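Local coordinates for protein ArCE4A (Arthrobacter sp. AW19M34-1, PDB 5LGC) that probably removes acetyl groups from N-acetylglucosamine units of polysaccharides such as chitin, as a metal-dependent deacetylase of carbohydrate esterase family 4, at residues K67-M72 / E109-V114; S81-H86 / Q117-P122. All coordinates share one frame; numbering follows the deposited sequence.

Contact 1. Residues K67-M72 / E109-V114; sequences KTLKRM and EQAAGV
L69 and A112 meet methylene to methyl, CB to CB at 4.2 Å, and the small A112 methyl fits the close approach of the two helices. The side chain of L69 reaches on to the neighbouring A111, its CD1 4.4 Å from CB of A111. V62 touches both L69 and A111, which continues the apolar contact onto helix 59-62, and V57 of strand 54-57 also touches L69.

The second kind of contact is between side chain and backbone. The A112 methyl group rests on the main chain of the partner helix, 3.8 Å from O of L69 and 4.1 Å from N of K70. A side chain this small lets the CA atoms of K70 and A112 approach to 4.4 Å. In the other direction, the aliphatic part of K70 lies against the end of helix 94-112, its CG 4.0 Å from O of A111. Beyond CG the lysine chain bends (chi2 -49°), and its NZ is engaged not across the interface but in a salt bridge to D74 of its own helix.

Helix 94-112 ends at this point. G113 adopts positive phi (81°), a conformation that suits glycine, while its N still donates to O of E109 in a last helical bond of 2.7 Å. The example joins helices 66-74 and 94-112, which precede and follow strand 78-81, in the close alanine-mediated helix-helix packing of the outer helical layer in a NodB-homology domain, a distorted (beta/alpha) barrel.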
ATOM      1  N   LYS A  67       2.499  -2.816  17.815  1.00 38.66           N
ATOM      2  CA  LYS A  67       1.090  -3.129  18.061  1.00 36.14           C
ATOM      3  C   LYS A  67       0.247  -2.835  16.842  1.00 29.86           C
ATOM      4  O   LYS A  67      -0.584  -3.642  16.424  1.00 32.65           O
ATOM      5  CB  LYS A  67       0.541  -2.321  19.238  1.00 36.05           C
ATOM      6  CG  LYS A  67       1.132  -2.657  20.579  1.00 42.74           C
ATOM      7  CD  LYS A  67       0.525  -1.773  21.657  1.00 35.74           C
ATOM      8  CE  LYS A  67       1.188  -2.022  22.989  1.00 47.41           C
ATOM      9  NZ  LYS A  67       1.072  -3.450  23.379  1.00 56.52           N
ATOM     10  N   THR A  68       0.467  -1.655  16.278  1.00 33.97           N
ATOM     11  CA  THR A  68      -0.322  -1.174  15.161  1.00 34.80           C
ATOM     12  C   THR A  68      -0.127  -2.051  13.919  1.00 40.30           C
ATOM     13  O   THR A  68      -1.092  -2.373  13.227  1.00 32.94           O
ATOM     14  CB  THR A  68       0.032   0.280  14.850  1.00 34.33           C
ATOM     15  OG1 THR A  68      -0.281   1.086  15.994  1.00 37.11           O
ATOM     16  CG2 THR A  68      -0.746   0.782  13.651  1.00 31.92           C
ATOM     17  N   LEU A  69       1.109  -2.455  13.646  1.00 40.20           N
ATOM     18  CA  LEU A  69       1.357  -3.390  12.556  1.00 33.00           C
ATOM     19  C   LEU A  69       0.759  -4.770  12.829  1.00 37.38           C
ATOM     20  O   LEU A  69       0.258  -5.421  11.913  1.00 34.93           O
ATOM     21  CB  LEU A  69       2.849  -3.519  12.290  1.00 35.65           C
ATOM     22  CG  LEU A  69       3.314  -2.543  11.211  1.00 41.97           C
ATOM     23  CD1 LEU A  69       4.745  -2.296  11.431  1.00 46.79           C
ATOM     24  CD2 LEU A  69       3.107  -3.097   9.824  1.00 44.26           C
ATOM     25  N   LYS A  70       0.793  -5.206  14.084  1.00 35.42           N
ATOM     26  CA  LYS A  70       0.176  -6.482  14.451  1.00 39.84           C
ATOM     27  C   LYS A  70      -1.310  -6.403  14.128  1.00 42.84           C
ATOM     28  O   LYS A  70      -1.920  -7.355  13.641  1.00 43.14           O
ATOM     29  CB  LYS A  70       0.390  -6.793  15.935  1.00 45.52           C
ATOM     30  CG  LYS A  70       0.723  -8.254  16.253  1.00 51.77           C
ATOM     31  CD  LYS A  70      -0.235  -9.228  15.575  1.00 55.61           C
ATOM     32  CE  LYS A  70       0.113 -10.673  15.896  1.00 61.78           C
ATOM     33  NZ  LYS A  70      -0.635 -11.629  15.036  1.00 62.34           N
ATOM     34  N   ARG A  71      -1.872  -5.233  14.394  1.00 42.91           N
ATOM     35  CA  ARG A  71      -3.274  -4.962  14.154  1.00 36.65           C
ATOM     36  C   ARG A  71      -3.646  -5.028  12.668  1.00 37.50           C
ATOM     37  O   ARG A  71      -4.717  -5.528  12.313  1.00 36.68           O
ATOM     38  CB  ARG A  71      -3.624  -3.593  14.728  1.00 47.45           C
ATOM     39  CG  ARG A  71      -5.078  -3.288  14.650  1.00 49.48           C
ATOM     40  CD  ARG A  71      -5.426  -1.935  15.208  1.00 43.06           C
ATOM     41  NE  ARG A  71      -6.809  -1.637  14.869  1.00 45.03           N
ATOM     42  CZ  ARG A  71      -7.353  -0.429  14.914  1.00 46.13           C
ATOM     43  NH1 ARG A  71      -6.626   0.613  15.286  1.00 43.59           N
ATOM     44  NH2 ARG A  71      -8.626  -0.272  14.580  1.00 43.19           N
ATOM     45  N   MET A  72      -2.767  -4.521  11.806  1.00 32.35           N
ATOM     46  CA  MET A  72      -2.976  -4.592  10.366  1.00 34.10           C
ATOM     47  C   MET A  72      -3.124  -6.024   9.903  1.00 30.78           C
ATOM     48  O   MET A  72      -3.994  -6.341   9.098  1.00 35.54           O
ATOM     49  CB  MET A  72      -1.813  -3.955   9.608  1.00 33.21           C
ATOM     50  CG  MET A  72      -1.655  -2.476   9.809  1.00 39.72           C
ATOM     51  SD  MET A  72      -0.293  -1.869   8.799  1.00 40.51           S
ATOM     52  CE  MET A  72      -0.515  -0.109   9.001  1.00 41.31           C
ATOM     53  N   GLU A 109       8.779  -8.230  10.364  1.00 36.24           N
ATOM     54  CA  GLU A 109       8.655  -9.583  10.894  1.00 40.00           C
ATOM     55  C   GLU A 109       8.659  -9.602  12.424  1.00 42.67           C
ATOM     56  O   GLU A 109       7.851 -10.296  13.043  1.00 41.38           O
ATOM     57  CB  GLU A 109       9.774 -10.473  10.350  1.00 39.43           C
ATOM     58  CG  GLU A 109       9.527 -11.963  10.532  1.00 55.73           C
ATOM     59  CD  GLU A 109       9.893 -12.458  11.918  1.00 71.15           C
ATOM     60  OE1 GLU A 109      10.664 -11.764  12.613  1.00 77.03           O
ATOM     61  OE2 GLU A 109       9.409 -13.540  12.313  1.00 78.42           O
ATOM     62  N   GLN A 110       9.575  -8.857  13.036  1.00 42.84           N
ATOM     63  CA  GLN A 110       9.639  -8.801  14.494  1.00 49.11           C
ATOM     64  C   GLN A 110       8.380  -8.184  15.097  1.00 50.13           C
ATOM     65  O   GLN A 110       7.913  -8.603  16.155  1.00 54.95           O
ATOM     66  CB  GLN A 110      10.857  -8.005  14.953  1.00 53.44           C
ATOM     67  CG  GLN A 110      12.182  -8.680  14.688  1.00 60.02           C
ATOM     68  CD  GLN A 110      13.339  -7.907  15.284  1.00 63.46           C
ATOM     69  OE1 GLN A 110      13.744  -8.154  16.420  1.00 67.69           O
ATOM     70  NE2 GLN A 110      13.872  -6.959  14.524  1.00 62.05           N
ATOM     71  N   ALA A 111       7.840  -7.181  14.415  1.00 46.53           N
ATOM     72  CA  ALA A 111       6.679  -6.462  14.909  1.00 44.19           C
ATOM     73  C   ALA A 111       5.379  -7.245  14.713  1.00 46.76           C
ATOM     74  O   ALA A 111       4.544  -7.301  15.613  1.00 44.34           O
ATOM     75  CB  ALA A 111       6.582  -5.099  14.230  1.00 37.28           C
ATOM     76  N   ALA A 112       5.210  -7.861  13.546  1.00 43.95           N
ATOM     77  CA  ALA A 112       3.913  -8.438  13.191  1.00 39.65           C
ATOM     78  C   ALA A 112       3.942  -9.939  12.895  1.00 42.93           C
ATOM     79  O   ALA A 112       2.889 -10.557  12.723  1.00 43.93           O
ATOM     80  CB  ALA A 112       3.333  -7.691  12.002  1.00 37.32           C
ATOM     81  N   GLY A 113       5.133 -10.526  12.831  1.00 39.19           N
ATOM     82  CA  GLY A 113       5.247 -11.963  12.634  1.00 41.49           C
ATOM     83  C   GLY A 113       5.104 -12.424  11.193  1.00 44.62           C
ATOM     84  O   GLY A 113       5.116 -13.621  10.918  1.00 47.35           O
ATOM     85  N   VAL A 114       4.968 -11.478  10.269  1.00 40.26           N
ATOM     86  CA  VAL A 114       4.861 -11.813   8.855  1.00 40.05           C
ATOM     87  C   VAL A 114       5.921 -11.077   8.058  1.00 41.05           C
ATOM     88  O   VAL A 114       6.454 -10.061   8.495  1.00 38.60           O
ATOM     89  CB  VAL A 114       3.471 -11.462   8.274  1.00 39.37           C
ATOM     90  CG1 VAL A 114       2.375 -12.191   9.033  1.00 44.29           C
ATOM     91  CG2 VAL A 114       3.241  -9.959   8.295  1.00 38.31           C
TER

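Contact 2. Residues S81-H86 / Q117-P122; sequences SHTFDH and QILRPP. With NAG (2-acetamido-2-deoxy-beta-D-glucopyranose), chain B.
The imidazole of H82 turns its edge to R120, with CD2 3.0 Å from O of R120 near the ring plane; the acetamide of the bound NAG lies at the edge too, its O7 modelled too close to rely on. H86, the other flat group, directs its NE2 edge at NAG O7, although the hydrogen bond modelled there (2.5 Å) is equally doubtful. H82 and H86 fit the HxxxH pattern of the NodB-homology family, whose histidines bind the catalytic metal in relatives, and R120 to P122 belong to the family's RPPY motif. With CG anti to the backbone N (chi1 -156°), the H82 ring comes back to R120 although CB points away from 117-122, and ND1 has a weak hydrogen bond to D33. An alanine here is likely to leave D33 without this weak partner and open a gap beside R120. P122 packs against the loop, its CB 3.7 Å from CD2 of H86 and its CD 3.6 Å from CG2 of T83. The R120 guanidinium group heads elsewhere, to a salt bridge with D32. Backbone bonds join the segments at the S81-L119 bridge: S81 N to I118 O and R120 N to S81 O, both 2.8 Å. Beside them S81 OG closes an ST turn, accepting from T83 N at 3.1 Å.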
ATOM      1  N   SER A  81       6.392  -3.623   1.589  1.00 32.21           N
ATOM      2  CA  SER A  81       7.547  -2.822   1.975  1.00 33.33           C
ATOM      3  C   SER A  81       7.601  -1.512   1.204  1.00 34.12           C
ATOM      4  O   SER A  81       7.333  -1.486   0.004  1.00 35.68           O
ATOM      5  CB  SER A  81       8.834  -3.614   1.743  1.00 38.23           C
ATOM      6  OG  SER A  81       9.976  -2.808   1.977  1.00 40.17           O
ATOM      7  N   HIS A  82       7.949  -0.424   1.888  1.00 33.33           N
ATOM      8  CA  HIS A  82       8.228   0.829   1.199  1.00 30.81           C
ATOM      9  C   HIS A  82       9.689   1.225   1.393  1.00 28.14           C
ATOM     10  O   HIS A  82      10.040   2.400   1.269  1.00 30.18           O
ATOM     11  CB  HIS A  82       7.304   1.950   1.680  1.00 29.53           C
ATOM     12  CG  HIS A  82       7.124   3.043   0.672  1.00 31.47           C
ATOM     13  ND1 HIS A  82       6.850   4.348   1.024  1.00 32.58           N
ATOM     14  CD2 HIS A  82       7.190   3.026  -0.682  1.00 31.30           C
ATOM     15  CE1 HIS A  82       6.749   5.084  -0.070  1.00 35.90           C
ATOM     16  NE2 HIS A  82       6.954   4.306  -1.117  1.00 36.90           N
ATOM     17  N   THR A  83      10.523   0.215   1.659  1.00 30.09           N
ATOM     18  CA  THR A  83      11.941   0.345   2.032  1.00 28.99           C
ATOM     19  C   THR A  83      12.075   0.931   3.436  1.00 33.46           C
ATOM     20  O   THR A  83      11.079   1.183   4.107  1.00 36.12           O
ATOM     21  CB  THR A  83      12.771   1.207   1.041  1.00 31.56           C
ATOM     22  OG1 THR A  83      12.396   2.587   1.161  1.00 30.88           O
ATOM     23  CG2 THR A  83      12.581   0.729  -0.407  1.00 36.27           C
ATOM     24  N   PHE A  84      13.308   1.143   3.884  1.00 31.45           N
ATOM     25  CA  PHE A  84      13.524   1.494   5.279  1.00 32.00           C
ATOM     26  C   PHE A  84      13.327   2.975   5.561  1.00 32.06           C
ATOM     27  O   PHE A  84      12.617   3.337   6.489  1.00 32.80           O
ATOM     28  CB  PHE A  84      14.917   1.069   5.734  1.00 31.84           C
ATOM     29  CG  PHE A  84      15.106   1.164   7.218  1.00 37.78           C
ATOM     30  CD1 PHE A  84      14.525   0.232   8.063  1.00 36.12           C
ATOM     31  CD2 PHE A  84      15.840   2.194   7.770  1.00 36.49           C
ATOM     32  CE1 PHE A  84      14.680   0.321   9.432  1.00 42.32           C
ATOM     33  CE2 PHE A  84      16.001   2.289   9.138  1.00 40.10           C
ATOM     34  CZ  PHE A  84      15.420   1.353   9.971  1.00 41.09           C
ATOM     35  N   ASP A  85      13.952   3.835   4.769  1.00 34.36           N
ATOM     36  CA  ASP A  85      13.882   5.264   5.036  1.00 39.78           C
ATOM     37  C   ASP A  85      13.478   6.082   3.815  1.00 45.20           C
ATOM     38  O   ASP A  85      13.869   7.245   3.691  1.00 53.77           O
ATOM     39  CB  ASP A  85      15.225   5.758   5.564  1.00 41.07           C
ATOM     40  CG  ASP A  85      16.379   5.300   4.707  1.00 52.61           C
ATOM     41  OD1 ASP A  85      16.168   5.120   3.491  1.00 51.32           O
ATOM     42  OD2 ASP A  85      17.488   5.108   5.244  1.00 66.11           O
ATOM     43  N   HIS A  86      12.723   5.466   2.909  1.00 35.66           N
ATOM     44  CA  HIS A  86      12.133   6.184   1.782  1.00 42.43           C
ATOM     45  C   HIS A  86      13.177   6.790   0.831  1.00 41.43           C
ATOM     46  O   HIS A  86      12.979   7.877   0.282  1.00 42.22           O
ATOM     47  CB  HIS A  86      11.212   7.282   2.318  1.00 55.62           C
ATOM     48  CG  HIS A  86      10.210   7.774   1.328  1.00 72.22           C
ATOM     49  ND1 HIS A  86       9.949   9.115   1.143  1.00 80.77           N
ATOM     50  CD2 HIS A  86       9.389   7.110   0.481  1.00 78.26           C
ATOM     51  CE1 HIS A  86       9.018   9.254   0.216  1.00 84.34           C
ATOM     52  NE2 HIS A  86       8.660   8.052  -0.201  1.00 82.14           N
ATOM     53  N   GLN A 117       5.290  -9.429   1.060  1.00 39.16           N
ATOM     54  CA  GLN A 117       5.444 -10.209  -0.157  1.00 42.68           C
ATOM     55  C   GLN A 117       5.576  -9.286  -1.355  1.00 39.73           C
ATOM     56  O   GLN A 117       5.822  -9.733  -2.473  1.00 35.04           O
ATOM     57  CB  GLN A 117       4.255 -11.152  -0.340  1.00 44.51           C
ATOM     58  CG  GLN A 117       4.002 -12.081   0.835  1.00 55.57           C
ATOM     59  CD  GLN A 117       4.948 -13.267   0.867  1.00 67.04           C
ATOM     60  OE1 GLN A 117       6.167 -13.111   0.797  1.00 73.53           O
ATOM     61  NE2 GLN A 117       4.385 -14.466   0.971  1.00 69.10           N
ATOM     62  N   ILE A 118       5.392  -7.991  -1.114  1.00 40.13           N
ATOM     63  CA  ILE A 118       5.463  -6.996  -2.174  1.00 39.60           C
ATOM     64  C   ILE A 118       6.227  -5.763  -1.703  1.00 33.55           C
ATOM     65  O   ILE A 118       6.294  -5.480  -0.505  1.00 27.70           O
ATOM     66  CB  ILE A 118       4.056  -6.573  -2.655  1.00 40.02           C
ATOM     67  CG1 ILE A 118       3.209  -6.079  -1.481  1.00 38.78           C
ATOM     68  CG2 ILE A 118       3.358  -7.728  -3.355  1.00 39.04           C
ATOM     69  CD1 ILE A 118       1.818  -5.616  -1.885  1.00 38.56           C
ATOM     70  N   LEU A 119       6.813  -5.044  -2.652  1.00 39.02           N
ATOM     71  CA  LEU A 119       7.541  -3.814  -2.356  1.00 39.09           C
ATOM     72  C   LEU A 119       7.102  -2.710  -3.309  1.00 34.55           C
ATOM     73  O   LEU A 119       6.921  -2.948  -4.504  1.00 38.72           O
ATOM     74  CB  LEU A 119       9.059  -4.041  -2.459  1.00 35.47           C
ATOM     75  CG  LEU A 119       9.983  -2.894  -2.033  1.00 32.52           C
ATOM     76  CD1 LEU A 119      11.265  -3.436  -1.421  1.00 33.37           C
ATOM     77  CD2 LEU A 119      10.306  -1.983  -3.206  1.00 35.50           C
ATOM     78  N   ARG A 120       6.930  -1.501  -2.780  1.00 27.88           N
ATOM     79  CA  ARG A 120       6.717  -0.332  -3.631  1.00 25.62           C
ATOM     80  C   ARG A 120       7.951   0.562  -3.589  1.00 31.02           C
ATOM     81  O   ARG A 120       8.358   1.013  -2.525  1.00 34.85           O
ATOM     82  CB  ARG A 120       5.474   0.448  -3.194  1.00 30.22           C
ATOM     83  CG  ARG A 120       5.201   1.723  -3.996  1.00 29.56           C
ATOM     84  CD  ARG A 120       3.843   2.322  -3.632  1.00 34.58           C
ATOM     85  NE  ARG A 120       2.727   1.642  -4.291  1.00 36.57           N
ATOM     86  CZ  ARG A 120       1.461   1.708  -3.888  1.00 34.26           C
ATOM     87  NH1 ARG A 120       1.133   2.407  -2.809  1.00 30.14           N
ATOM     88  NH2 ARG A 120       0.518   1.057  -4.557  1.00 30.90           N
ATOM     89  N   PRO A 121       8.568   0.806  -4.753  1.00 31.12           N
ATOM     90  CA  PRO A 121       9.750   1.675  -4.771  1.00 32.48           C
ATOM     91  C   PRO A 121       9.398   3.131  -4.467  1.00 37.78           C
ATOM     92  O   PRO A 121       8.435   3.655  -5.030  1.00 37.63           O
ATOM     93  CB  PRO A 121      10.284   1.523  -6.200  1.00 36.20           C
ATOM     94  CG  PRO A 121       9.108   1.062  -7.011  1.00 37.16           C
ATOM     95  CD  PRO A 121       8.266   0.230  -6.075  1.00 32.94           C
ATOM     96  N   PRO A 122      10.159   3.768  -3.564  1.00 39.02           N
ATOM     97  CA  PRO A 122       9.959   5.181  -3.230  1.00 39.26           C
ATOM     98  C   PRO A 122      10.001   6.074  -4.464  1.00 42.81           C
ATOM     99  O   PRO A 122      10.858   5.886  -5.329  1.00 39.75           O
ATOM    100  CB  PRO A 122      11.130   5.483  -2.288  1.00 38.51           C
ATOM    101  CG  PRO A 122      11.393   4.172  -1.622  1.00 40.16           C
ATOM    102  CD  PRO A 122      11.181   3.143  -2.705  1.00 39.59           C
TER
HETATM  103  C1  NAG B   2       5.917  11.011  -3.281  1.00 78.66           C
HETATM  104  C2  NAG B   2       6.357   9.974  -2.368  1.00 82.49           C
HETATM  105  C3  NAG B   2       5.820  10.402  -0.987  1.00 80.14           C
HETATM  106  C4  NAG B   2       6.572  11.647  -0.626  1.00 78.61           C
HETATM  107  C5  NAG B   2       6.279  12.698  -1.706  1.00 75.38           C
HETATM  108  C6  NAG B   2       7.044  13.977  -1.355  1.00 69.92           C
HETATM  109  C7  NAG B   2       5.997   7.506  -2.479  1.00 90.88           C
HETATM  110  C8  NAG B   2       5.072   6.448  -3.072  1.00 92.70           C
HETATM  111  N2  NAG B   2       5.654   8.755  -2.795  1.00 87.50           N
HETATM  112  O3  NAG B   2       6.044   9.385  -0.010  1.00 78.15           O
HETATM  113  O4  NAG B   2       6.097  12.150   0.633  1.00 82.12           O
HETATM  114  O5  NAG B   2       6.686  12.229  -3.001  1.00 76.49           O
HETATM  115  O6  NAG B   2       8.448  13.700  -1.299  1.00 65.95           O
HETATM  116  O7  NAG B   2       7.061   7.196  -1.953  1.00 92.69           O

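In the fold
Both contacts join the same two regions of the chain, and their segments alternate along it. Strand 78-81 leads from helix 66-74 in contact 1 to the loop 81-86 in contact 2, and helix 94-112 ends shortly before 117-122. The centres of the contacts are about 16 Å apart and their segments do not otherwise touch. The centre of contact 1, in the helical layer, lies about 15 Å from the centre of the chain, whereas that of contact 2, buried at the sugar site, lies about 9 Å from it. There D33 and the backbone N of Y123 also bind the NAG, and a second NAG lies about 6 Å from the H86 side chain.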